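OxyR (Porphyromonas gingivalis, PDB 3HO7) acts as a redox-sensitive transcriptional activator of the LysR family, probably binding DNA through a part of the protein outside this regulatory domain. Local coordinates at residues E116-R121 against G157-P162; L151-Q156 against K174-P179. All blocks are in the same frame, centred on the assembly; numbering follows the deposited sequence.

Both contacts lie in the LysR substrate-binding domain and reach the same mixed sheet. Interaction 1 joins the loop with disulfide cysteine Cys119 to strand 158-162. Interaction 2 joins the end of helix 145-153 to the turn that leads into strand 177-178. Their centres are about 14 Å apart. Helix 145-153 and strand 158-162 follow each other in the chain, and their side chains meet: Val152 CG2 packs 3.7 Å from Thr159 CG2. A second touch is Ile161 CD1 to Val177 CG2, at 4.1 Å. Interaction 1 is the one beside the disulfide. Interaction 2 lies further from the chain centre, and its helix end reaches the second subunit.

Interaction 1: E116-R121 against G157-P162; sequences EGHCFR and GITFIP
His118 lies in the disulfide-bearing loop, probably the redox-sensing one of OxyR, and docks on Phe160 of strand 158-162. The next residue, Cys119, forms a disulfide with Cys128. The loop has no regular secondary structure here, and the contact is carried by one buried imidazole. The CA atoms of His118 and Phe160 are 7.7 Å apart, and both CB atoms point toward the opposing segment.

CG of His118 stands anti to its carbonyl carbon (chi1 -53°), which sends the ring across to the strand. NE2 donates to the backbone O of Phe160 at 2.9 Å. The bond is fairly straight, with an N-H...O angle of 157°. The oxygen lies at the ring edge, close to the imidazole plane, while the donor is tilted out of the carbonyl plane. On the other ring nitrogen, ND1 is hydrogen-bonded to the backbone N of Leu114. The two bonds together fix the rotation of the ring.

The phenyl ring of Phe160 then leads away from the loop. Its edge is turned to the face of the imidazole, with CD2 over that face. This is a T-shaped pair: centroids of the His118 and Phe160 rings lie 5.8 Å apart, and the planes meet at 85°. Closer in, CB of Phe160 sits 3.5 Å from NE2 of His118. Phe127 and Phe180 also meet the phenyl ring, so it joins an aromatic cluster. The backbone N of Phe160 is buried without a polar partner.

Thr159 adds a lesser contact. Its OG1 is 3.7 Å from CE1 of His118 and is hydrogen-bonded to the backbone O of Trp112. Strand 158-162 runs antiparallel to strand 75-89. Such a disulfide-bearing loop docked on the mixed sheet is consistent with the oxidised form of an OxyR regulatory domain.

Interaction 2: L151-Q156 against K174-P179; sequences LVESGQ and KELVRP
Glu153 and Leu176 bring the two backbones closest, with CA atoms 7.7 Å apart. Residues 151-153 form the last turn of helix 145-153, which ends in a Schellman motif. Gly155, with positive phi, donates its N to Val152 O at 2.9 Å. Gln156 N reaches Leu151 O at 3.0 Å. Ser154 N also reaches Leu151 O. Across from the helix end, Lys174 to Val177 form a type I beta turn, closed by Val177 N to Lys174 O at 3.0 Å.

Leu176 is the side chain of this turn that meets the helix. With chi1 at -49°, its CG swings away from the carbonyl carbon, and the branch CD1 is carried to the helix end. CD1 of Leu176 is 3.8 Å from CG of Glu153, whose side chain lies roughly perpendicular to the leucine. The same CD1 of Leu176 is 4.2 Å from CG1 of Val152. The valine and leucine chains run antiparallel, side by side. No hydrogen bond links the segments.

The helix C-terminus packs on the turn before strand 177-178, which pairs antiparallel with strand 75-89. Tyr88 of that strand touches both Val152 and Leu176, and its OH is hydrogen-bonded to OE2 of Glu153. OE2 also forms a salt bridge with Arg150.

Arg178, just past the turn, holds it: NH1 donates to Glu175 O at 2.6 Å and to Val177 O at 3.0 Å. Both oxygens lie near the guanidinium plane, although the donor stands above the plane of the Val177 carbonyl. On the helix side, NE2 of Gln156 is hydrogen-bonded to the backbone O of Pro27 of the second subunit.

Interaction 1: E116-R121 against G157-P162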
ATOM      1  N   GLU A 116      11.971   3.748  -1.355  1.00 31.84           N
ATOM      2  CA  GLU A 116      12.554   3.109  -0.178  1.00 31.55           C
ATOM      3  C   GLU A 116      12.463   1.585  -0.237  1.00 30.82           C
ATOM      4  O   GLU A 116      13.270   0.882   0.370  1.00 30.85           O
ATOM      5  CB  GLU A 116      11.888   3.633   1.096  1.00 31.73           C
ATOM      6  CG  GLU A 116      12.261   2.871   2.358  1.00 31.20           C
ATOM      7  CD  GLU A 116      11.834   3.593   3.621  1.00 31.43           C
ATOM      8  OE1 GLU A 116      11.970   4.835   3.672  1.00 32.03           O
ATOM      9  OE2 GLU A 116      11.367   2.920   4.567  1.00 30.21           O
ATOM     10  N   GLY A 117      11.477   1.076  -0.968  1.00 30.55           N
ATOM     11  CA  GLY A 117      11.320  -0.363  -1.123  1.00 30.06           C
ATOM     12  C   GLY A 117      12.486  -0.962  -1.887  1.00 30.17           C
ATOM     13  O   GLY A 117      12.991  -2.026  -1.529  1.00 29.87           O
ATOM     14  N   HIS A 118      12.917  -0.274  -2.938  1.00 30.39           N
ATOM     15  CA  HIS A 118      14.002  -0.764  -3.785  1.00 30.65           C
ATOM     16  C   HIS A 118      15.253   0.095  -3.692  1.00 31.59           C
ATOM     17  O   HIS A 118      16.368  -0.404  -3.840  1.00 31.96           O
ATOM     18  CB  HIS A 118      13.559  -0.827  -5.248  1.00 30.52           C
ATOM     19  CG  HIS A 118      12.300  -1.602  -5.465  1.00 29.35           C
ATOM     20  ND1 HIS A 118      11.200  -1.073  -6.104  1.00 28.62           N
ATOM     21  CD2 HIS A 118      11.963  -2.867  -5.121  1.00 28.54           C
ATOM     22  CE1 HIS A 118      10.241  -1.982  -6.151  1.00 27.82           C
ATOM     23  NE2 HIS A 118      10.679  -3.078  -5.558  1.00 27.44           N
ATOM     24  N   CYS A 119      15.067   1.391  -3.458  1.00 32.39           N
ATOM     25  CA  CYS A 119      16.173   2.333  -3.553  1.00 33.68           C
ATOM     26  C   CYS A 119      16.499   3.043  -2.242  1.00 34.11           C
ATOM     27  O   CYS A 119      16.947   4.191  -2.245  1.00 35.08           O
ATOM     28  CB  CYS A 119      15.902   3.350  -4.664  1.00 34.36           C
ATOM     29  SG  CYS A 119      15.697   2.594  -6.295  1.00 35.25           S
ATOM     30  N   PHE A 120      16.281   2.364  -1.120  1.00 33.92           N
ATOM     31  CA  PHE A 120      16.720   2.898   0.158  1.00 34.46           C
ATOM     32  C   PHE A 120      18.237   2.808   0.198  1.00 35.28           C
ATOM     33  O   PHE A 120      18.800   1.716   0.284  1.00 35.08           O
ATOM     34  CB  PHE A 120      16.106   2.126   1.324  1.00 33.86           C
ATOM     35  CG  PHE A 120      16.478   2.674   2.673  1.00 33.83           C
ATOM     36  CD1 PHE A 120      15.927   3.859   3.130  1.00 33.84           C
ATOM     37  CD2 PHE A 120      17.377   2.003   3.484  1.00 33.67           C
ATOM     38  CE1 PHE A 120      16.265   4.366   4.371  1.00 34.47           C
ATOM     39  CE2 PHE A 120      17.722   2.504   4.725  1.00 34.15           C
ATOM     40  CZ  PHE A 120      17.164   3.687   5.169  1.00 34.50           C
ATOM     41  N   ARG A 121      18.896   3.959   0.125  1.00 36.44           N
ATOM     42  CA  ARG A 121      20.338   3.992  -0.045  1.00 37.49           C
ATOM     43  C   ARG A 121      20.692   3.148  -1.266  1.00 37.41           C
ATOM     44  O   ARG A 121      21.557   2.274  -1.210  1.00 37.66           O
ATOM     45  CB  ARG A 121      21.048   3.481   1.212  1.00 37.66           C
ATOM     46  CG  ARG A 121      20.652   4.231   2.475  1.00 38.27           C
ATOM     47  CD  ARG A 121      21.745   4.187   3.532  1.00 39.78           C
ATOM     48  NE  ARG A 121      21.763   2.926   4.269  1.00 39.77           N
ATOM     49  CZ  ARG A 121      21.101   2.717   5.402  1.00 39.79           C
ATOM     50  NH1 ARG A 121      20.359   3.684   5.923  1.00 40.05           N
ATOM     51  NH2 ARG A 121      21.175   1.541   6.013  1.00 39.48           N
ATOM     52  N   GLY A 157       4.850  -2.241 -17.765  1.00 27.40           N
ATOM     53  CA  GLY A 157       6.114  -2.304 -17.065  1.00 26.86           C
ATOM     54  C   GLY A 157       6.508  -3.520 -16.247  1.00 26.47           C
ATOM     55  O   GLY A 157       5.960  -4.616 -16.357  1.00 26.20           O
ATOM     56  N   ILE A 158       7.501  -3.270 -15.407  1.00 26.13           N
ATOM     57  CA  ILE A 158       8.118  -4.223 -14.509  1.00 25.76           C
ATOM     58  C   ILE A 158       8.377  -3.598 -13.147  1.00 25.41           C
ATOM     59  O   ILE A 158       8.568  -2.388 -13.031  1.00 25.58           O
ATOM     60  CB  ILE A 158       9.466  -4.704 -15.083  1.00 26.03           C
ATOM     61  CG1 ILE A 158       9.241  -5.586 -16.315  1.00 26.72           C
ATOM     62  CG2 ILE A 158      10.282  -5.411 -14.013  1.00 25.49           C
ATOM     63  CD1 ILE A 158      10.518  -6.153 -16.907  1.00 27.60           C
ATOM     64  N   THR A 159       8.388  -4.447 -12.125  1.00 25.01           N
ATOM     65  CA  THR A 159       8.681  -4.037 -10.758  1.00 24.40           C
ATOM     66  C   THR A 159       9.265  -5.223 -10.000  1.00 24.42           C
ATOM     67  O   THR A 159       9.359  -6.326 -10.539  1.00 24.38           O
ATOM     68  CB  THR A 159       7.419  -3.540 -10.033  1.00 24.15           C
ATOM     69  OG1 THR A 159       7.795  -2.855  -8.831  1.00 23.67           O
ATOM     70  CG2 THR A 159       6.510  -4.707  -9.683  1.00 23.77           C
ATOM     71  N   PHE A 160       9.657  -4.999  -8.750  1.00 24.41           N
ATOM     72  CA  PHE A 160      10.236  -6.062  -7.937  1.00 24.64           C
ATOM     73  C   PHE A 160       9.407  -6.326  -6.686  1.00 24.58           C
ATOM     74  O   PHE A 160       9.048  -5.398  -5.963  1.00 24.54           O
ATOM     75  CB  PHE A 160      11.684  -5.726  -7.581  1.00 25.17           C
ATOM     76  CG  PHE A 160      12.579  -5.599  -8.780  1.00 26.09           C
ATOM     77  CD1 PHE A 160      12.718  -6.655  -9.667  1.00 27.30           C
ATOM     78  CD2 PHE A 160      13.280  -4.429  -9.023  1.00 27.43           C
ATOM     79  CE1 PHE A 160      13.537  -6.547 -10.780  1.00 28.15           C
ATOM     80  CE2 PHE A 160      14.103  -4.316 -10.135  1.00 27.82           C
ATOM     81  CZ  PHE A 160      14.230  -5.376 -11.014  1.00 28.81           C
ATOM     82  N   ILE A 161       9.097  -7.593  -6.440  1.00 24.63           N
ATOM     83  CA  ILE A 161       8.278  -7.960  -5.285  1.00 24.49           C
ATOM     84  C   ILE A 161       9.033  -8.862  -4.314  1.00 24.79           C
ATOM     85  O   ILE A 161       9.944  -9.582  -4.707  1.00 24.99           O
ATOM     86  CB  ILE A 161       6.963  -8.642  -5.708  1.00 24.74           C
ATOM     87  CG1 ILE A 161       7.241  -9.945  -6.454  1.00 25.31           C
ATOM     88  CG2 ILE A 161       6.135  -7.706  -6.578  1.00 24.32           C
ATOM     89  CD1 ILE A 161       5.993 -10.771  -6.713  1.00 26.17           C
ATOM     90  N   PRO A 162       8.643  -8.821  -3.033  1.00 24.88           N
ATOM     91  CA  PRO A 162       9.306  -9.602  -1.999  1.00 25.28           C
ATOM     92  C   PRO A 162       8.856 -11.055  -2.039  1.00 25.95           C
ATOM     93  O   PRO A 162       7.698 -11.333  -2.342  1.00 25.81           O
ATOM     94  CB  PRO A 162       8.835  -8.935  -0.694  1.00 24.77           C
ATOM     95  CG  PRO A 162       7.922  -7.784  -1.107  1.00 24.87           C
ATOM     96  CD  PRO A 162       7.498  -8.068  -2.503  1.00 24.78           C
TER

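Interaction 2: L151-Q156 against K174-P179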
ATOM      1  N   LEU A 151      -0.045  -2.222 -11.805  1.00 23.70           N
ATOM      2  CA  LEU A 151       0.394  -1.732 -13.111  1.00 24.29           C
ATOM      3  C   LEU A 151       0.933  -2.881 -13.952  1.00 24.15           C
ATOM      4  O   LEU A 151       0.552  -3.057 -15.110  1.00 24.80           O
ATOM      5  CB  LEU A 151       1.457  -0.643 -12.955  1.00 24.02           C
ATOM      6  CG  LEU A 151       0.951   0.726 -12.500  1.00 24.53           C
ATOM      7  CD1 LEU A 151       2.113   1.626 -12.095  1.00 24.33           C
ATOM      8  CD2 LEU A 151       0.118   1.363 -13.593  1.00 26.43           C
ATOM      9  N   VAL A 152       1.820  -3.670 -13.357  1.00 23.90           N
ATOM     10  CA  VAL A 152       2.420  -4.800 -14.053  1.00 24.12           C
ATOM     11  C   VAL A 152       1.361  -5.793 -14.520  1.00 24.78           C
ATOM     12  O   VAL A 152       1.399  -6.265 -15.655  1.00 25.41           O
ATOM     13  CB  VAL A 152       3.458  -5.519 -13.170  1.00 23.28           C
ATOM     14  CG1 VAL A 152       3.988  -6.758 -13.874  1.00 24.07           C
ATOM     15  CG2 VAL A 152       4.592  -4.570 -12.814  1.00 22.87           C
ATOM     16  N   GLU A 153       0.410  -6.100 -13.645  1.00 25.25           N
ATOM     17  CA  GLU A 153      -0.645  -7.052 -13.973  1.00 26.06           C
ATOM     18  C   GLU A 153      -1.524  -6.563 -15.124  1.00 27.09           C
ATOM     19  O   GLU A 153      -2.200  -7.352 -15.782  1.00 27.51           O
ATOM     20  CB  GLU A 153      -1.483  -7.357 -12.731  1.00 26.12           C
ATOM     21  CG  GLU A 153      -0.678  -7.998 -11.609  1.00 25.81           C
ATOM     22  CD  GLU A 153      -1.381  -7.928 -10.269  1.00 26.65           C
ATOM     23  OE1 GLU A 153      -2.531  -7.438 -10.224  1.00 28.05           O
ATOM     24  OE2 GLU A 153      -0.777  -8.356  -9.262  1.00 27.08           O
ATOM     25  N   SER A 154      -1.502  -5.251 -15.341  1.00 27.38           N
ATOM     26  CA  SER A 154      -2.290  -4.603 -16.379  1.00 28.49           C
ATOM     27  C   SER A 154      -1.498  -4.507 -17.676  1.00 28.68           C
ATOM     28  O   SER A 154      -1.969  -3.942 -18.661  1.00 29.66           O
ATOM     29  CB  SER A 154      -2.742  -3.214 -15.927  1.00 28.93           C
ATOM     30  OG  SER A 154      -1.635  -2.401 -15.594  1.00 28.93           O
ATOM     31  N   GLY A 155      -0.294  -5.065 -17.668  1.00 27.93           N
ATOM     32  CA  GLY A 155       0.561  -5.045 -18.839  1.00 28.29           C
ATOM     33  C   GLY A 155       1.488  -3.854 -18.969  1.00 28.17           C
ATOM     34  O   GLY A 155       2.133  -3.682 -19.999  1.00 28.68           O
ATOM     35  N   GLN A 156       1.565  -3.018 -17.940  1.00 27.74           N
ATOM     36  CA  GLN A 156       2.475  -1.892 -18.021  1.00 28.10           C
ATOM     37  C   GLN A 156       3.696  -2.076 -17.131  1.00 27.46           C
ATOM     38  O   GLN A 156       3.611  -2.000 -15.910  1.00 27.22           O
ATOM     39  CB  GLN A 156       1.739  -0.613 -17.614  1.00 28.56           C
ATOM     40  CG  GLN A 156       0.339  -0.492 -18.198  1.00 29.21           C
ATOM     41  CD  GLN A 156      -0.442   0.674 -17.620  1.00 30.00           C
ATOM     42  OE1 GLN A 156       0.119   1.725 -17.318  1.00 30.15           O
ATOM     43  NE2 GLN A 156      -1.747   0.492 -17.466  1.00 29.69           N
ATOM     44  N   LYS A 174       1.281 -15.379 -10.270  1.00 28.65           N
ATOM     45  CA  LYS A 174       2.531 -16.120 -10.156  1.00 28.69           C
ATOM     46  C   LYS A 174       3.242 -16.236 -11.502  1.00 28.69           C
ATOM     47  O   LYS A 174       4.470 -16.273 -11.562  1.00 28.61           O
ATOM     48  CB  LYS A 174       2.294 -17.503  -9.545  1.00 29.45           C
ATOM     49  CG  LYS A 174       2.089 -17.487  -8.035  1.00 29.75           C
ATOM     50  CD  LYS A 174       1.931 -18.899  -7.476  1.00 31.10           C
ATOM     51  CE  LYS A 174       1.751 -18.882  -5.964  1.00 31.07           C
ATOM     52  NZ  LYS A 174       1.520 -20.246  -5.408  1.00 33.17           N
ATOM     53  N   GLU A 175       2.463 -16.279 -12.578  1.00 29.10           N
ATOM     54  CA  GLU A 175       3.011 -16.363 -13.929  1.00 29.43           C
ATOM     55  C   GLU A 175       3.916 -15.181 -14.270  1.00 28.65           C
ATOM     56  O   GLU A 175       4.791 -15.291 -15.131  1.00 28.79           O
ATOM     57  CB  GLU A 175       1.880 -16.448 -14.958  1.00 30.03           C
ATOM     58  CG  GLU A 175       1.126 -17.768 -14.943  1.00 31.07           C
ATOM     59  CD  GLU A 175      -0.102 -17.739 -15.826  1.00 32.01           C
ATOM     60  OE1 GLU A 175      -0.649 -16.638 -16.052  1.00 32.25           O
ATOM     61  OE2 GLU A 175      -0.526 -18.817 -16.290  1.00 32.74           O
ATOM     62  N   LEU A 176       3.695 -14.052 -13.606  1.00 27.73           N
ATOM     63  CA  LEU A 176       4.457 -12.843 -13.899  1.00 27.22           C
ATOM     64  C   LEU A 176       5.798 -12.851 -13.182  1.00 26.85           C
ATOM     65  O   LEU A 176       6.670 -12.041 -13.477  1.00 26.71           O
ATOM     66  CB  LEU A 176       3.666 -11.592 -13.507  1.00 26.71           C
ATOM     67  CG  LEU A 176       2.217 -11.519 -13.987  1.00 27.01           C
ATOM     68  CD1 LEU A 176       1.619 -10.158 -13.647  1.00 26.52           C
ATOM     69  CD2 LEU A 176       2.128 -11.795 -15.483  1.00 27.88           C
ATOM     70  N   VAL A 177       5.961 -13.774 -12.240  1.00 27.02           N
ATOM     71  CA  VAL A 177       7.163 -13.814 -11.423  1.00 26.71           C
ATOM     72  C   VAL A 177       8.364 -14.382 -12.172  1.00 27.22           C
ATOM     73  O   VAL A 177       8.295 -15.460 -12.759  1.00 28.09           O
ATOM     74  CB  VAL A 177       6.941 -14.621 -10.129  1.00 26.85           C
ATOM     75  CG1 VAL A 177       8.244 -14.744  -9.359  1.00 26.89           C
ATOM     76  CG2 VAL A 177       5.869 -13.955  -9.278  1.00 26.09           C
ATOM     77  N   ARG A 178       9.463 -13.638 -12.147  1.00 27.04           N
ATOM     78  CA  ARG A 178      10.728 -14.101 -12.693  1.00 27.54           C
ATOM     79  C   ARG A 178      11.809 -13.850 -11.654  1.00 27.44           C
ATOM     80  O   ARG A 178      12.094 -12.703 -11.317  1.00 27.11           O
ATOM     81  CB  ARG A 178      11.077 -13.345 -13.977  1.00 27.55           C
ATOM     82  CG  ARG A 178      10.055 -13.466 -15.089  1.00 27.31           C
ATOM     83  CD  ARG A 178      10.083 -14.842 -15.727  1.00 28.06           C
ATOM     84  NE  ARG A 178       9.193 -14.922 -16.880  1.00 27.99           N
ATOM     85  CZ  ARG A 178       7.881 -15.114 -16.793  1.00 27.89           C
ATOM     86  NH1 ARG A 178       7.307 -15.240 -15.603  1.00 26.74           N
ATOM     87  NH2 ARG A 178       7.140 -15.180 -17.892  1.00 27.95           N
ATOM     88  N   PRO A 179      12.416 -14.921 -11.129  1.00 28.27           N
ATOM     89  CA  PRO A 179      13.512 -14.708 -10.193  1.00 28.31           C
ATOM     90  C   PRO A 179      14.739 -14.154 -10.911  1.00 28.67           C
ATOM     91  O   PRO A 179      14.795 -14.167 -12.140  1.00 28.85           O
ATOM     92  CB  PRO A 179      13.799 -16.113  -9.658  1.00 28.99           C
ATOM     93  CG  PRO A 179      13.300 -17.035 -10.717  1.00 30.06           C
ATOM     94  CD  PRO A 179      12.129 -16.349 -11.349  1.00 29.19           C
TER